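Local coordinates for protein glycoside transferase (Listeria monocytogenes, PDB 6R2M) that probably hydrolyses glycosidic bonds of an exopolysaccharide outside the cell, although transferase activity is also possible, at residues K67-Q72 with E108-A113; H75-F80 with K123-K128; N208-M213 with Y265-Q270; N232-E237 with G242-R247. All coordinates share one frame; numbering follows the deposited sequence.

The four contacts form two clusters on opposite sides of the chain's centre. Interactions 1 and 2 have centres about 10 Å apart and share helix 66-79, which is packed against helix 100-116 in one and helix 120-136 in the other. They are joined where Y111 OH lies 2.7 Å from D127 OD1, a probable hydrogen bond. Interaction 4 is nested within the chain loop closed by interaction 3, again with centres about 10 Å apart. Here M209 N and A246 O, 3.0 Å apart, form a probable hydrogen bond, while Y265 OH and V244 N form another probable hydrogen bond. The two clusters do not touch: the nearest atoms of interactions 1 and 3 are about 12 Å apart.

Interaction 1: K67-Q72 with E108-A113; sequences KTFQEQ and EALYQA
F69 sends its ring from helix 66-79 to the small side chain of A113 on helix 100-116. From CB the ring carbon CG runs anti to the backbone N (chi1 -173°), which carries the ring out toward the other helix. F69 CD1 lies 4.1 Å from A113 CB, and CE1 comes closer to the same methyl. At the tip, F69 CZ is 3.4 Å from A113 CB. The methyl sits 3.3 Å above the ring plane, nearer the CE1-CZ side than the centre, in a CH-pi contact. F69 CZ also meets L110 CD2 at 4.1 Å, at the edge of the ring, and F69 CE2 lies 4.4 Å from A109 CB. A109 and A113 suit their places because a methyl leaves room for a large ring between segment axes that come no closer than 12.2 Å and run roughly antiparallel (141°). M57 and V61 of helix 50-62 touch F69, while Y122 of helix 120-136 packs edge-to-face with its ring, so the phenylalanine is held among four helices.

Interaction 2: H75-F80 with K123-K128; sequences HLEKNF and KKMADK
The carboxylate of E77 is the flat group that reaches across, placing E77 OE2 3.9 Å from M125 SD, while the aliphatic E77 CG lies 4.0 Å from M125 CE. Two other flat groups on this side gather at one carbonyl: H75 O lies at the edge of the F80 ring, in its plane, and it also accepts from the amide of N79. N79 ND2 donates to H75 O at 3.1 Å (N-H...O angle 159°), using a lone pair in the carbonyl plane. H75 O accepts both the backbone N and the side-chain ND2 of N79; the ND2 bond pins the amide against the last turn of the helix. On the facing helix M125 is fully extended, with CG anti to the backbone N (chi1 178°). Its methyl can therefore reach L76, and M125 CE lies 4.0 Å from L76 CD2. A long, unbranched thioether suits a gap this wide, since the closest CA atoms, those of E77 and M125, are 10.4 Å apart. Both CG and OE2 of E77 lie against the end of M125, the exposed glutamate keeping its carboxylate at the border, while the buried leucine continues inward. L76 goes on to touch I53 of helix 50-62 and I106 of helix 100-116, and I81 packs on both L76 and M125. The methionine thus ties helix 120-136 to the C-terminal end of helix 66-79.

Interaction 3: N208-M213 with Y265-Q270; sequences NMIDQM and YAFLTQ
M213 and F267 bury the most surface here, and they meet first through M213 CB and F267 CB, 3.8 Å apart, near the edge of the F267 ring. Beyond CB the methionine chain bends at both chi2 (-50°) and chi3 (-52°), which turns its end toward L268. M213 SD comes 3.6 Å from L268 CD2, and M213 CE lies 3.7 Å from the same methyl, with the two side chains crossing at about a right angle. A flexible thioether can fold in this way round a branched leucine. I210 CG2 meets the F267 ring at its edge, 3.9 Å from F267 CE2. At the start of the first helix, N208 is the N-cap: N208 OD1 accepts from I210 N at 2.9 Å. The segment axes approach to 9.5 Å and run nearly parallel, 20° apart. Helix 301-312 adds F302 beside I210 and N306 beside F267, while T284 touches L268, so the pair is flanked by helix 301-312 at I210 and F267 and by helix 278-290 at L268.

Interaction 4: N232-E237 with G242-R247; sequences NFLQTE and GKVYAR
E237 and Y245 meet at about a right angle, with E237 OE1 4.0 Å from Y245 CD2 at the edge of the tyrosine ring. The carboxylate and ring planes are 53° apart, so the two groups are not stacked. A bend at chi2 (-62°) turns the carboxylate this way, and CG of the glutamate lies 3.6 Å above one face of the F233 ring. E237 OE1 is satisfied by a salt bridge to K241 NZ and a hydrogen bond with Y248 OH, which together would probably stabilise its negative charge. Nearer the backbone, V244 makes the apolar part of the contact: V244 CG1 meets L234 CD2 and V244 CG2 meets E237 CB, each pair at 4.3 Å, so that the beta-branched valine touches one residue with each methyl. E237 O and K243 O, two acceptors, lie 3.4 Å apart without bonding. The chain leaves the helix at G242, whose positive phi (67°) glycine adopts easily, and doubles back past the last turns of helix 228-241; G242 N makes a weak hydrogen bond of 3.5 Å to E237 O. V244 also packs on M209 of helix 209-223 and L268 of helix 262-274, and L234 touches those same two residues, wedging the extended loop between three helices before strand 247-249.

Interaction 1: K67-Q72 with E108-A113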
loop_
_atom_site.group_PDB
_atom_site.type_symbol
_atom_site.label_atom_id
_atom_site.label_comp_id
_atom_site.label_asym_id
_atom_site.label_seq_id
_atom_site.Cartn_x
_atom_site.Cartn_y
_atom_site.Cartn_z
ATOM N N LYS A 67 -1.976 -20.676 -8.052
ATOM C CA LYS A 67 -2.434 -21.560 -6.986
ATOM C C LYS A 67 -2.386 -20.871 -5.628
ATOM O O LYS A 67 -3.369 -20.896 -4.870
ATOM C CB LYS A 67 -1.600 -22.836 -6.957
ATOM C CG LYS A 67 -1.831 -23.696 -5.738
ATOM C CD LYS A 67 -1.032 -24.987 -5.851
ATOM C CE LYS A 67 -1.110 -25.806 -4.572
ATOM N NZ LYS A 67 -0.451 -25.101 -3.435
ATOM N N THR A 68 -1.257 -20.240 -5.299
ATOM C CA THR A 68 -1.190 -19.544 -4.016
ATOM C C THR A 68 -2.106 -18.320 -4.009
ATOM O O THR A 68 -2.703 -18.009 -2.977
ATOM C CB THR A 68 0.261 -19.171 -3.676
ATOM O OG1 THR A 68 1.101 -20.321 -3.864
ATOM C CG2 THR A 68 0.385 -18.717 -2.195
ATOM N N PHE A 69 -2.273 -17.651 -5.152
ATOM C CA PHE A 69 -3.195 -16.523 -5.222
ATOM C C PHE A 69 -4.616 -16.957 -4.856
ATOM O O PHE A 69 -5.296 -16.289 -4.070
ATOM C CB PHE A 69 -3.160 -15.885 -6.620
ATOM C CG PHE A 69 -3.959 -14.618 -6.712
ATOM C CD1 PHE A 69 -5.305 -14.668 -7.030
ATOM C CD2 PHE A 69 -3.385 -13.381 -6.415
ATOM C CE1 PHE A 69 -6.065 -13.511 -7.088
ATOM C CE2 PHE A 69 -4.145 -12.212 -6.457
ATOM C CZ PHE A 69 -5.489 -12.277 -6.794
ATOM N N GLN A 70 -5.092 -18.057 -5.443
ATOM C CA GLN A 70 -6.446 -18.521 -5.136
ATOM C C GLN A 70 -6.567 -18.957 -3.679
ATOM O O GLN A 70 -7.620 -18.751 -3.062
ATOM C CB GLN A 70 -6.841 -19.655 -6.089
ATOM C CG GLN A 70 -8.185 -20.332 -5.769
ATOM C CD GLN A 70 -9.355 -19.369 -5.742
ATOM O OE1 GLN A 70 -9.448 -18.471 -6.563
ATOM N NE2 GLN A 70 -10.260 -19.561 -4.786
ATOM N N GLU A 71 -5.503 -19.531 -3.106
ATOM C CA GLU A 71 -5.552 -19.880 -1.688
ATOM C C GLU A 71 -5.769 -18.637 -0.845
ATOM O O GLU A 71 -6.542 -18.662 0.123
ATOM C CB GLU A 71 -4.268 -20.595 -1.261
ATOM C CG GLU A 71 -4.249 -22.049 -1.701
ATOM C CD GLU A 71 -2.872 -22.646 -1.656
ATOM O OE1 GLU A 71 -1.923 -21.926 -1.295
ATOM O OE2 GLU A 71 -2.744 -23.842 -2.002
ATOM N N GLN A 72 -5.129 -17.527 -1.229
ATOM C CA GLN A 72 -5.333 -16.267 -0.530
ATOM C C GLN A 72 -6.739 -15.725 -0.748
ATOM O O GLN A 72 -7.342 -15.202 0.190
ATOM C CB GLN A 72 -4.287 -15.243 -0.974
ATOM C CG GLN A 72 -2.874 -15.676 -0.572
ATOM C CD GLN A 72 -2.783 -15.989 0.914
ATOM O OE1 GLN A 72 -3.069 -15.141 1.751
ATOM N NE2 GLN A 72 -2.368 -17.210 1.245
ATOM N N GLU A 108 -7.318 -3.988 -6.890
ATOM C CA GLU A 108 -6.315 -3.875 -7.943
ATOM C C GLU A 108 -5.649 -5.217 -8.213
ATOM O O GLU A 108 -5.463 -5.602 -9.367
ATOM C CB GLU A 108 -5.264 -2.830 -7.572
ATOM C CG GLU A 108 -5.694 -1.420 -7.921
ATOM C CD GLU A 108 -5.866 -1.239 -9.421
ATOM O OE1 GLU A 108 -4.857 -1.327 -10.150
ATOM O OE2 GLU A 108 -7.006 -1.028 -9.870
ATOM N N ALA A 109 -5.316 -5.958 -7.159
ATOM C CA ALA A 109 -4.685 -7.255 -7.339
ATOM C C ALA A 109 -5.619 -8.220 -8.058
ATOM O O ALA A 109 -5.192 -8.968 -8.943
ATOM C CB ALA A 109 -4.252 -7.800 -5.980
ATOM N N LEU A 110 -6.910 -8.182 -7.717
ATOM C CA LEU A 110 -7.884 -9.043 -8.373
ATOM C C LEU A 110 -8.032 -8.710 -9.849
ATOM O O LEU A 110 -8.150 -9.620 -10.682
ATOM C CB LEU A 110 -9.230 -8.927 -7.668
ATOM C CG LEU A 110 -9.326 -9.663 -6.321
ATOM C CD1 LEU A 110 -10.557 -9.175 -5.610
ATOM C CD2 LEU A 110 -9.382 -11.175 -6.492
ATOM N N TYR A 111 -8.068 -7.419 -10.191
ATOM C CA TYR A 111 -8.159 -7.046 -11.601
ATOM C C TYR A 111 -6.946 -7.552 -12.367
ATOM O O TYR A 111 -7.076 -8.107 -13.466
ATOM C CB TYR A 111 -8.280 -5.529 -11.744
ATOM C CG TYR A 111 -9.644 -4.961 -11.437
ATOM C CD1 TYR A 111 -10.783 -5.425 -12.078
ATOM C CD2 TYR A 111 -9.781 -3.943 -10.515
ATOM C CE1 TYR A 111 -12.019 -4.886 -11.799
ATOM C CE2 TYR A 111 -11.012 -3.401 -10.221
ATOM C CZ TYR A 111 -12.121 -3.875 -10.873
ATOM O OH TYR A 111 -13.350 -3.325 -10.586
ATOM N N GLN A 112 -5.752 -7.356 -11.806
ATOM C CA GLN A 112 -4.532 -7.802 -12.474
ATOM C C GLN A 112 -4.491 -9.318 -12.585
ATOM O O GLN A 112 -4.101 -9.856 -13.623
ATOM C CB GLN A 112 -3.300 -7.294 -11.724
ATOM C CG GLN A 112 -3.156 -5.785 -11.724
ATOM C CD GLN A 112 -3.026 -5.227 -13.127
ATOM O OE1 GLN A 112 -3.697 -4.257 -13.494
ATOM N NE2 GLN A 112 -2.169 -5.846 -13.923
ATOM N N ALA A 113 -4.938 -10.016 -11.538
ATOM C CA ALA A 113 -4.981 -11.477 -11.548
ATOM C C ALA A 113 -6.003 -12.012 -12.546
ATOM O O ALA A 113 -5.794 -13.067 -13.146
ATOM C CB ALA A 113 -5.295 -11.997 -10.142
#

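Interaction 2: H75-F80 with K123-K128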
loop_
_atom_site.group_PDB
_atom_site.type_symbol
_atom_site.label_atom_id
_atom_site.label_comp_id
_atom_site.label_asym_id
_atom_site.label_seq_id
_atom_site.Cartn_x
_atom_site.Cartn_y
_atom_site.Cartn_z
ATOM N N HIS A 75 -8.936 -17.441 1.705
ATOM C CA HIS A 75 -8.809 -16.895 3.057
ATOM C C HIS A 75 -9.466 -15.531 3.155
ATOM O O HIS A 75 -10.070 -15.188 4.179
ATOM C CB HIS A 75 -7.335 -16.783 3.466
ATOM C CG HIS A 75 -6.670 -18.097 3.725
ATOM N ND1 HIS A 75 -7.179 -19.035 4.594
ATOM C CD2 HIS A 75 -5.526 -18.626 3.228
ATOM C CE1 HIS A 75 -6.384 -20.092 4.613
ATOM N NE2 HIS A 75 -5.373 -19.870 3.792
ATOM N N LEU A 76 -9.331 -14.722 2.108
ATOM C CA LEU A 76 -10.002 -13.430 2.079
ATOM C C LEU A 76 -11.514 -13.591 2.205
ATOM O O LEU A 76 -12.162 -12.895 2.996
ATOM C CB LEU A 76 -9.634 -12.695 0.790
ATOM C CG LEU A 76 -10.076 -11.243 0.682
ATOM C CD1 LEU A 76 -9.244 -10.383 1.632
ATOM C CD2 LEU A 76 -9.937 -10.774 -0.769
ATOM N N GLU A 77 -12.086 -14.522 1.443
ATOM C CA GLU A 77 -13.535 -14.695 1.446
ATOM C C GLU A 77 -14.025 -15.211 2.784
ATOM O O GLU A 77 -15.092 -14.805 3.252
ATOM C CB GLU A 77 -13.956 -15.641 0.326
ATOM C CG GLU A 77 -13.776 -15.038 -1.042
ATOM C CD GLU A 77 -13.925 -16.049 -2.148
ATOM O OE1 GLU A 77 -13.696 -17.248 -1.888
ATOM O OE2 GLU A 77 -14.255 -15.641 -3.281
ATOM N N LYS A 78 -13.259 -16.096 3.419
ATOM C CA LYS A 78 -13.746 -16.722 4.638
ATOM C C LYS A 78 -13.484 -15.899 5.888
ATOM O O LYS A 78 -14.185 -16.090 6.888
ATOM C CB LYS A 78 -13.130 -18.112 4.790
ATOM C CG LYS A 78 -13.435 -19.007 3.599
ATOM C CD LYS A 78 -13.643 -20.454 4.010
ATOM C CE LYS A 78 -13.241 -21.407 2.900
ATOM N NZ LYS A 78 -11.837 -21.845 3.072
ATOM N N ASN A 79 -12.514 -14.985 5.867
ATOM C CA ASN A 79 -12.119 -14.298 7.085
ATOM C C ASN A 79 -12.245 -12.789 7.030
ATOM O O ASN A 79 -12.283 -12.164 8.094
ATOM C CB ASN A 79 -10.668 -14.643 7.463
ATOM C CG ASN A 79 -10.481 -16.115 7.771
ATOM O OD1 ASN A 79 -10.722 -16.556 8.895
ATOM N ND2 ASN A 79 -10.074 -16.893 6.768
ATOM N N PHE A 80 -12.306 -12.182 5.841
ATOM C CA PHE A 80 -12.268 -10.728 5.740
ATOM C C PHE A 80 -13.523 -10.123 5.135
ATOM O O PHE A 80 -13.946 -9.042 5.564
ATOM C CB PHE A 80 -11.062 -10.277 4.905
ATOM C CG PHE A 80 -9.725 -10.516 5.561
ATOM C CD1 PHE A 80 -9.068 -11.729 5.414
ATOM C CD2 PHE A 80 -9.113 -9.516 6.304
ATOM C CE1 PHE A 80 -7.818 -11.945 6.003
ATOM C CE2 PHE A 80 -7.863 -9.732 6.902
ATOM C CZ PHE A 80 -7.225 -10.944 6.746
ATOM N N LYS A 123 -12.281 -10.512 -11.742
ATOM C CA LYS A 123 -12.626 -9.134 -12.152
ATOM C C LYS A 123 -14.017 -8.790 -11.623
ATOM O O LYS A 123 -14.204 -7.710 -11.189
ATOM C CB LYS A 123 -12.661 -9.022 -13.683
ATOM C CG LYS A 123 -13.105 -7.682 -14.261
ATOM C CD LYS A 123 -12.762 -7.615 -15.708
ATOM C CE LYS A 123 -12.568 -6.215 -16.250
ATOM N NZ LYS A 123 -13.895 -5.562 -16.256
ATOM N N LYS A 124 -14.935 -9.745 -11.722
ATOM C CA LYS A 124 -16.290 -9.457 -11.264
ATOM C C LYS A 124 -16.343 -9.322 -9.752
ATOM O O LYS A 124 -17.131 -8.520 -9.229
ATOM C CB LYS A 124 -17.268 -10.536 -11.740
ATOM C CG LYS A 124 -17.198 -10.836 -13.232
ATOM C CD LYS A 124 -17.152 -9.582 -14.084
ATOM C CE LYS A 124 -17.064 -9.928 -15.579
ATOM N NZ LYS A 124 -17.293 -8.726 -16.452
ATOM N N MET A 125 -15.504 -10.085 -9.048
ATOM C CA MET A 125 -15.381 -9.934 -7.603
ATOM C C MET A 125 -14.878 -8.545 -7.244
ATOM O O MET A 125 -15.422 -7.893 -6.346
ATOM C CB MET A 125 -14.445 -11.011 -7.049
ATOM C CG MET A 125 -14.217 -10.923 -5.564
ATOM S SD MET A 125 -13.157 -12.303 -5.034
ATOM C CE MET A 125 -12.851 -11.891 -3.330
ATOM N N ALA A 126 -13.855 -8.065 -7.955
ATOM C CA ALA A 126 -13.318 -6.739 -7.673
ATOM C C ALA A 126 -14.336 -5.647 -7.986
ATOM O O ALA A 126 -14.444 -4.667 -7.232
ATOM C CB ALA A 126 -12.027 -6.525 -8.456
ATOM N N ASP A 127 -15.096 -5.808 -9.084
ATOM C CA ASP A 127 -16.154 -4.851 -9.424
ATOM C C ASP A 127 -17.105 -4.671 -8.249
ATOM O O ASP A 127 -17.491 -3.543 -7.902
ATOM C CB ASP A 127 -16.970 -5.328 -10.638
ATOM C CG ASP A 127 -16.261 -5.172 -11.988
ATOM O OD1 ASP A 127 -15.221 -4.504 -12.104
ATOM O OD2 ASP A 127 -16.802 -5.739 -12.978
ATOM N N LYS A 128 -17.516 -5.789 -7.651
ATOM C CA LYS A 128 -18.540 -5.764 -6.609
ATOM C C LYS A 128 -17.998 -5.103 -5.356
ATOM O O LYS A 128 -18.658 -4.244 -4.756
ATOM C CB LYS A 128 -19.023 -7.186 -6.293
ATOM C CG LYS A 128 -19.600 -7.968 -7.455
ATOM C CD LYS A 128 -20.072 -7.070 -8.573
ATOM C CE LYS A 128 -20.291 -7.848 -9.848
ATOM N NZ LYS A 128 -19.188 -7.807 -10.763
#

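Interaction 3: N208-M213 with Y265-Q270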
loop_
_atom_site.group_PDB
_atom_site.type_symbol
_atom_site.label_atom_id
_atom_site.label_comp_id
_atom_site.label_asym_id
_atom_site.label_seq_id
_atom_site.Cartn_x
_atom_site.Cartn_y
_atom_site.Cartn_z
ATOM N N ASN A 208 5.577 10.739 9.316
ATOM C CA ASN A 208 6.004 9.381 9.001
ATOM C C ASN A 208 6.263 9.304 7.497
ATOM O O ASN A 208 5.356 9.555 6.699
ATOM C CB ASN A 208 4.917 8.395 9.430
ATOM C CG ASN A 208 5.336 6.957 9.280
ATOM O OD1 ASN A 208 5.914 6.569 8.270
ATOM N ND2 ASN A 208 5.040 6.149 10.287
ATOM N N MET A 209 7.500 8.976 7.108
ATOM C CA MET A 209 7.851 9.058 5.693
ATOM C C MET A 209 7.213 7.955 4.848
ATOM O O MET A 209 7.167 8.100 3.622
ATOM C CB MET A 209 9.374 9.054 5.529
ATOM C CG MET A 209 10.027 10.352 6.021
ATOM S SD MET A 209 9.499 11.817 5.090
ATOM C CE MET A 209 10.462 11.594 3.606
ATOM N N ILE A 210 6.736 6.860 5.452
ATOM C CA ILE A 210 5.903 5.930 4.688
ATOM C C ILE A 210 4.672 6.655 4.167
ATOM O O ILE A 210 4.343 6.593 2.976
ATOM C CB ILE A 210 5.486 4.719 5.545
ATOM C CG1 ILE A 210 6.707 3.898 5.932
ATOM C CG2 ILE A 210 4.455 3.873 4.779
ATOM C CD1 ILE A 210 6.345 2.701 6.823
ATOM N N ASP A 211 3.966 7.347 5.058
ATOM C CA ASP A 211 2.763 8.058 4.639
ATOM C C ASP A 211 3.102 9.189 3.675
ATOM O O ASP A 211 2.413 9.374 2.660
ATOM C CB ASP A 211 2.018 8.572 5.862
ATOM C CG ASP A 211 1.729 7.462 6.867
ATOM O OD1 ASP A 211 1.565 6.309 6.419
ATOM O OD2 ASP A 211 1.669 7.745 8.073
ATOM N N GLN A 212 4.192 9.916 3.941
ATOM C CA GLN A 212 4.597 10.983 3.034
ATOM C C GLN A 212 4.908 10.443 1.640
ATOM O O GLN A 212 4.536 11.066 0.642
ATOM C CB GLN A 212 5.798 11.734 3.599
ATOM C CG GLN A 212 5.504 12.526 4.885
ATOM C CD GLN A 212 4.704 13.795 4.614
ATOM O OE1 GLN A 212 4.960 14.479 3.632
ATOM N NE2 GLN A 212 3.740 14.108 5.482
ATOM N N MET A 213 5.593 9.290 1.544
ATOM C CA MET A 213 5.915 8.760 0.220
ATOM C C MET A 213 4.652 8.334 -0.511
ATOM O O MET A 213 4.532 8.530 -1.726
ATOM C CB MET A 213 6.876 7.565 0.321
ATOM C CG MET A 213 8.322 7.917 0.654
ATOM S SD MET A 213 9.036 9.220 -0.362
ATOM C CE MET A 213 8.671 8.611 -2.018
ATOM N N TYR A 265 12.321 3.098 1.639
ATOM C CA TYR A 265 13.205 2.934 0.485
ATOM C C TYR A 265 12.518 2.211 -0.667
ATOM O O TYR A 265 12.808 2.508 -1.836
ATOM C CB TYR A 265 14.477 2.199 0.895
ATOM C CG TYR A 265 15.416 3.081 1.692
ATOM C CD1 TYR A 265 15.683 4.383 1.278
ATOM C CD2 TYR A 265 16.045 2.609 2.840
ATOM C CE1 TYR A 265 16.539 5.208 2.003
ATOM C CE2 TYR A 265 16.923 3.425 3.571
ATOM C CZ TYR A 265 17.159 4.725 3.137
ATOM O OH TYR A 265 18.022 5.531 3.850
ATOM N N ALA A 266 11.610 1.271 -0.378
ATOM C CA ALA A 266 10.863 0.645 -1.466
ATOM C C ALA A 266 10.016 1.677 -2.203
ATOM O O ALA A 266 10.023 1.737 -3.444
ATOM C CB ALA A 266 9.985 -0.484 -0.926
ATOM N N PHE A 267 9.332 2.547 -1.458
ATOM C CA PHE A 267 8.483 3.542 -2.106
ATOM C C PHE A 267 9.302 4.645 -2.765
ATOM O O PHE A 267 8.888 5.152 -3.806
ATOM C CB PHE A 267 7.500 4.128 -1.103
ATOM C CG PHE A 267 6.523 3.122 -0.570
ATOM C CD1 PHE A 267 6.242 1.965 -1.273
ATOM C CD2 PHE A 267 5.907 3.328 0.648
ATOM C CE1 PHE A 267 5.352 1.030 -0.769
ATOM C CE2 PHE A 267 5.013 2.415 1.157
ATOM C CZ PHE A 267 4.731 1.248 0.445
ATOM N N LEU A 268 10.457 5.017 -2.193
ATOM C CA LEU A 268 11.350 5.956 -2.878
ATOM C C LEU A 268 11.821 5.403 -4.214
ATOM O O LEU A 268 11.894 6.136 -5.208
ATOM C CB LEU A 268 12.560 6.269 -2.007
ATOM C CG LEU A 268 12.375 7.338 -0.955
ATOM C CD1 LEU A 268 13.526 7.250 0.020
ATOM C CD2 LEU A 268 12.351 8.702 -1.644
ATOM N N THR A 269 12.196 4.124 -4.245
ATOM C CA THR A 269 12.641 3.509 -5.482
ATOM C C THR A 269 11.541 3.561 -6.535
ATOM O O THR A 269 11.786 3.960 -7.680
ATOM C CB THR A 269 13.094 2.083 -5.187
ATOM O OG1 THR A 269 14.204 2.153 -4.278
ATOM C CG2 THR A 269 13.513 1.365 -6.459
ATOM N N GLN A 270 10.304 3.219 -6.141
ATOM C CA GLN A 270 9.161 3.320 -7.047
ATOM C C GLN A 270 8.936 4.755 -7.509
ATOM O O GLN A 270 8.672 5.003 -8.691
ATOM C CB GLN A 270 7.892 2.805 -6.366
ATOM C CG GLN A 270 7.964 1.353 -5.963
ATOM C CD GLN A 270 6.771 0.927 -5.117
ATOM O OE1 GLN A 270 5.676 1.468 -5.247
ATOM N NE2 GLN A 270 6.988 -0.041 -4.236
#

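Interaction 4: N232-E237 with G242-R247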
loop_
_atom_site.group_PDB
_atom_site.type_symbol
_atom_site.label_atom_id
_atom_site.label_comp_id
_atom_site.label_asym_id
_atom_site.label_seq_id
_atom_site.Cartn_x
_atom_site.Cartn_y
_atom_site.Cartn_z
ATOM N N ASN A 232 12.263 18.246 -3.524
ATOM C CA ASN A 232 13.536 18.854 -3.163
ATOM C C ASN A 232 14.032 18.346 -1.815
ATOM O O ASN A 232 15.233 18.098 -1.643
ATOM C CB ASN A 232 13.415 20.373 -3.130
ATOM C CG ASN A 232 14.643 21.029 -2.539
ATOM O OD1 ASN A 232 14.622 21.494 -1.397
ATOM N ND2 ASN A 232 15.730 21.049 -3.305
ATOM N N PHE A 233 13.134 18.178 -0.845
ATOM C CA PHE A 233 13.552 17.616 0.432
ATOM C C PHE A 233 14.202 16.250 0.227
ATOM O O PHE A 233 15.261 15.964 0.785
ATOM C CB PHE A 233 12.356 17.502 1.379
ATOM C CG PHE A 233 12.708 16.889 2.697
ATOM C CD1 PHE A 233 13.355 17.629 3.656
ATOM C CD2 PHE A 233 12.394 15.565 2.966
ATOM C CE1 PHE A 233 13.698 17.063 4.880
ATOM C CE2 PHE A 233 12.727 14.991 4.194
ATOM C CZ PHE A 233 13.377 15.747 5.143
ATOM N N LEU A 234 13.571 15.390 -0.568
ATOM C CA LEU A 234 14.137 14.066 -0.809
ATOM C C LEU A 234 15.513 14.168 -1.439
ATOM O O LEU A 234 16.453 13.480 -1.022
ATOM C CB LEU A 234 13.198 13.239 -1.696
ATOM C CG LEU A 234 11.824 12.865 -1.137
ATOM C CD1 LEU A 234 11.044 12.074 -2.175
ATOM C CD2 LEU A 234 11.929 12.077 0.163
ATOM N N GLN A 235 15.651 15.029 -2.452
ATOM C CA GLN A 235 16.927 15.157 -3.147
ATOM C C GLN A 235 18.018 15.658 -2.213
ATOM O O GLN A 235 19.151 15.154 -2.244
ATOM C CB GLN A 235 16.774 16.079 -4.358
ATOM C CG GLN A 235 16.036 15.421 -5.523
ATOM C CD GLN A 235 15.700 16.400 -6.629
ATOM O OE1 GLN A 235 15.988 17.593 -6.523
ATOM N NE2 GLN A 235 15.082 15.902 -7.698
ATOM N N THR A 236 17.704 16.642 -1.364
ATOM C CA THR A 236 18.742 17.212 -0.510
ATOM C C THR A 236 19.115 16.274 0.636
ATOM O O THR A 236 20.276 16.255 1.063
ATOM C CB THR A 236 18.311 18.580 0.026
ATOM O OG1 THR A 236 17.147 18.443 0.859
ATOM C CG2 THR A 236 18.007 19.535 -1.121
ATOM N N GLU A 237 18.165 15.478 1.134
ATOM C CA GLU A 237 18.505 14.452 2.118
ATOM C C GLU A 237 19.448 13.417 1.515
ATOM O O GLU A 237 20.480 13.077 2.107
ATOM C CB GLU A 237 17.234 13.771 2.643
ATOM C CG GLU A 237 16.467 14.572 3.675
ATOM C CD GLU A 237 17.284 14.826 4.933
ATOM O OE1 GLU A 237 17.347 13.942 5.824
ATOM O OE2 GLU A 237 17.876 15.922 5.016
ATOM N N GLY A 242 23.044 10.702 2.134
ATOM C CA GLY A 242 23.031 9.383 1.538
ATOM C C GLY A 242 21.952 8.480 2.081
ATOM O O GLY A 242 22.042 7.259 1.938
ATOM N N LYS A 243 20.931 9.053 2.712
ATOM C CA LYS A 243 19.842 8.308 3.329
ATOM C C LYS A 243 18.598 9.177 3.303
ATOM O O LYS A 243 18.674 10.400 3.156
ATOM C CB LYS A 243 20.128 7.928 4.786
ATOM C CG LYS A 243 21.357 7.075 5.031
ATOM C CD LYS A 243 21.530 6.865 6.533
ATOM C CE LYS A 243 22.708 5.969 6.838
ATOM N NZ LYS A 243 22.790 5.705 8.299
ATOM N N VAL A 244 17.449 8.535 3.498
ATOM C CA VAL A 244 16.221 9.218 3.880
ATOM C C VAL A 244 15.699 8.512 5.122
ATOM O O VAL A 244 15.589 7.282 5.142
ATOM C CB VAL A 244 15.175 9.220 2.749
ATOM C CG1 VAL A 244 13.862 9.853 3.230
ATOM C CG2 VAL A 244 15.697 9.970 1.511
ATOM N N TYR A 245 15.435 9.270 6.174
ATOM C CA TYR A 245 15.109 8.646 7.444
ATOM C C TYR A 245 13.623 8.316 7.534
ATOM O O TYR A 245 12.799 8.817 6.763
ATOM C CB TYR A 245 15.551 9.556 8.587
ATOM C CG TYR A 245 17.059 9.644 8.640
ATOM C CD1 TYR A 245 17.803 8.592 9.137
ATOM C CD2 TYR A 245 17.728 10.758 8.155
ATOM C CE1 TYR A 245 19.194 8.659 9.180
ATOM C CE2 TYR A 245 19.114 10.836 8.200
ATOM C CZ TYR A 245 19.833 9.784 8.710
ATOM O OH TYR A 245 21.211 9.856 8.747
ATOM N N ALA A 246 13.291 7.441 8.494
ATOM C CA ALA A 246 11.930 6.931 8.614
ATOM C C ALA A 246 10.945 7.983 9.097
ATOM O O ALA A 246 9.770 7.946 8.705
ATOM C CB ALA A 246 11.904 5.733 9.559
ATOM N N ARG A 247 11.376 8.893 9.971
ATOM C CA ARG A 247 10.480 9.893 10.539
ATOM C C ARG A 247 11.231 11.196 10.747
ATOM O O ARG A 247 12.405 11.177 11.118
ATOM C CB ARG A 247 9.902 9.446 11.884
ATOM C CG ARG A 247 8.955 8.266 11.801
ATOM C CD ARG A 247 8.699 7.695 13.160
ATOM N NE ARG A 247 7.667 6.660 13.126
ATOM C CZ ARG A 247 7.903 5.356 13.058
ATOM N NH1 ARG A 247 9.151 4.905 13.007
ATOM N NH2 ARG A 247 6.888 4.499 13.038
#